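Local coordinates for protein alkaline phosphatase (Thermus thermophilus, PDB 7KWD) that probably hydrolyses phosphate monoesters as a homodimeric alkaline phosphatase that binds zinc and magnesium ions, at residues V144-P149 with I274-H279. Numbering follows the deposited sequence.
With ZN (zinc ion), chain F; MG (magnesium ion), chain D.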
loop_
_atom_site.group_PDB
_atom_site.type_symbol
_atom_site.label_atom_id
_atom_site.label_comp_id
_atom_site.label_asym_id
_atom_site.label_seq_id
_atom_site.Cartn_x
_atom_site.Cartn_y
_atom_site.Cartn_z
ATOM N N VAL A 144 -9.994 23.390 -12.290
ATOM C CA VAL A 144 -9.320 23.059 -13.530
ATOM C C VAL A 144 -7.890 23.574 -13.533
ATOM O O VAL A 144 -7.041 23.051 -14.272
ATOM C CB VAL A 144 -10.166 23.606 -14.692
ATOM C CG1 VAL A 144 -10.054 25.158 -14.764
ATOM C CG2 VAL A 144 -9.723 22.953 -15.971
ATOM N N THR A 145 -7.607 24.574 -12.697
ATOM C CA THR A 145 -6.311 25.211 -12.524
ATOM C C THR A 145 -5.473 24.535 -11.423
ATOM O O THR A 145 -4.404 25.036 -11.049
ATOM C CB THR A 145 -6.554 26.694 -12.160
ATOM O OG1 THR A 145 -7.500 26.709 -11.077
ATOM C CG2 THR A 145 -7.155 27.502 -13.298
ATOM N N HIS A 146 -5.934 23.419 -10.889
ATOM C CA HIS A 146 -5.228 22.764 -9.798
ATOM C C HIS A 146 -3.910 22.158 -10.284
ATOM O O HIS A 146 -3.580 22.162 -11.472
ATOM C CB HIS A 146 -6.140 21.717 -9.170
ATOM C CG HIS A 146 -5.919 21.505 -7.708
ATOM N ND1 HIS A 146 -5.569 20.276 -7.189
ATOM C CD2 HIS A 146 -6.043 22.349 -6.647
ATOM C CE1 HIS A 146 -5.463 20.375 -5.873
ATOM N NE2 HIS A 146 -5.748 21.619 -5.518
ATOM N N ALA A 147 -3.130 21.668 -9.317
ATOM C CA ALA A 147 -1.722 21.375 -9.570
ATOM C C ALA A 147 -1.538 20.311 -10.635
ATOM O O ALA A 147 -0.652 20.427 -11.487
ATOM C CB ALA A 147 -1.044 20.915 -8.290
ATOM N N THR A 148 -2.368 19.266 -10.626
ATOM C CA THR A 148 -2.068 18.129 -11.490
ATOM C C THR A 148 -2.245 18.493 -12.952
ATOM O O THR A 148 -1.321 18.261 -13.750
ATOM C CB THR A 148 -2.929 16.933 -11.083
ATOM O OG1 THR A 148 -2.611 16.559 -9.735
ATOM C CG2 THR A 148 -2.651 15.781 -12.010
ATOM N N PRO A 149 -3.364 19.063 -13.377
ATOM C CA PRO A 149 -3.454 19.532 -14.772
ATOM C C PRO A 149 -2.482 20.645 -15.063
ATOM O O PRO A 149 -1.835 20.659 -16.132
ATOM C CB PRO A 149 -4.922 20.005 -14.899
ATOM C CG PRO A 149 -5.413 20.166 -13.501
ATOM C CD PRO A 149 -4.639 19.169 -12.656
ATOM N N ILE A 274 -10.067 11.618 -5.271
ATOM C CA ILE A 274 -9.654 10.467 -4.479
ATOM C C ILE A 274 -8.746 10.934 -3.354
ATOM O O ILE A 274 -8.958 10.597 -2.185
ATOM C CB ILE A 274 -8.956 9.421 -5.363
ATOM C CG1 ILE A 274 -9.943 8.842 -6.389
ATOM C CG2 ILE A 274 -8.298 8.353 -4.500
ATOM C CD1 ILE A 274 -9.242 8.042 -7.509
ATOM N N ASP A 275 -7.723 11.730 -3.705
ATOM C CA ASP A 275 -6.837 12.355 -2.727
ATOM C C ASP A 275 -7.630 13.081 -1.648
ATOM O O ASP A 275 -7.443 12.835 -0.458
ATOM C CB ASP A 275 -5.889 13.314 -3.462
ATOM C CG ASP A 275 -4.892 13.968 -2.563
ATOM O OD1 ASP A 275 -4.086 13.224 -1.939
ATOM O OD2 ASP A 275 -4.894 15.224 -2.504
ATOM N N HIS A 276 -8.574 13.928 -2.055
ATOM C CA HIS A 276 -9.300 14.751 -1.098
ATOM C C HIS A 276 -10.096 13.896 -0.128
ATOM O O HIS A 276 -10.101 14.149 1.079
ATOM C CB HIS A 276 -10.234 15.713 -1.830
ATOM C CG HIS A 276 -9.507 16.663 -2.721
ATOM N ND1 HIS A 276 -10.150 17.505 -3.588
ATOM C CD2 HIS A 276 -8.185 16.882 -2.899
ATOM C CE1 HIS A 276 -9.264 18.221 -4.256
ATOM N NE2 HIS A 276 -8.061 17.863 -3.857
ATOM N N ALA A 277 -10.802 12.887 -0.643
ATOM C CA ALA A 277 -11.556 12.024 0.250
ATOM C C ALA A 277 -10.626 11.315 1.205
ATOM O O ALA A 277 -10.965 11.107 2.373
ATOM C CB ALA A 277 -12.368 11.007 -0.546
ATOM N N ASN A 278 -9.450 10.906 0.719
ATOM C CA ASN A 278 -8.516 10.231 1.611
ATOM C C ASN A 278 -8.022 11.178 2.682
ATOM O O ASN A 278 -7.753 10.741 3.813
ATOM C CB ASN A 278 -7.346 9.646 0.830
ATOM C CG ASN A 278 -7.749 8.395 0.036
ATOM O OD1 ASN A 278 -8.741 7.740 0.331
ATOM N ND2 ASN A 278 -6.971 8.089 -0.985
ATOM N N HIS A 279 -7.857 12.467 2.327
ATOM C CA HIS A 279 -7.544 13.499 3.314
ATOM C C HIS A 279 -8.632 13.584 4.386
ATOM O O HIS A 279 -8.330 13.648 5.584
ATOM C CB HIS A 279 -7.391 14.856 2.626
ATOM C CG HIS A 279 -6.051 15.086 2.008
ATOM N ND1 HIS A 279 -4.877 14.949 2.715
ATOM C CD2 HIS A 279 -5.694 15.439 0.748
ATOM C CE1 HIS A 279 -3.857 15.231 1.927
ATOM N NE2 HIS A 279 -4.330 15.549 0.737
HETATM ZN ZN ZN F . -3.412 15.735 -1.278
HETATM MG MG MG D . -4.479 16.602 -8.274
HETATM O O HOH W 1 -5.059 18.379 -9.279
HETATM O O HOH W 2 -3.528 17.798 -7.056
HETATM O O HOH W 3 -6.062 16.350 -6.588
#
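Beside the metal centre of the alkaline phosphatase fold, the rings of His146 and His276 meet to one side of the line joining the magnesium ion and one zinc ion. In this offset edge-to-face pair the planes stand at 85°, the centroids lie 5.9 Å apart, and the edge of His276 is turned toward the face of His146. The closest approach, 4.1 Å from His276 NE2 to His146 CE1, is a light touch. His276 is held from behind, its ND1 hydrogen-bonded to Arg273 NE.

His146 stands at the N-cap of helix 147-153, and its imidazole reaches the metal through water. ND1 lies 2.9 Å from water 1, a magnesium ligand in the plane of the ring, so His146 acts in the second shell; histidine suits the place because ND1 meets this water while the adjacent CE1 touches His276. The same water accepts a hydrogen bond from Thr148 N. Thr148 suits its position because its short side chain, with OG1 beside the backbone N (chi1 -62°), puts the hydroxyl 2.4 Å from the magnesium ion; Asp47, Glu270 and two further waters complete the six ligands.

On helix 273-280, Asp275 and His279, one turn apart, project together. Asp275 OD2 binds zinc at 2.0 Å and His279 NE2 at 2.2 Å, carboxylate and imidazole being common zinc ligands, joined by His433; Gly431 O anchors His279 ND1.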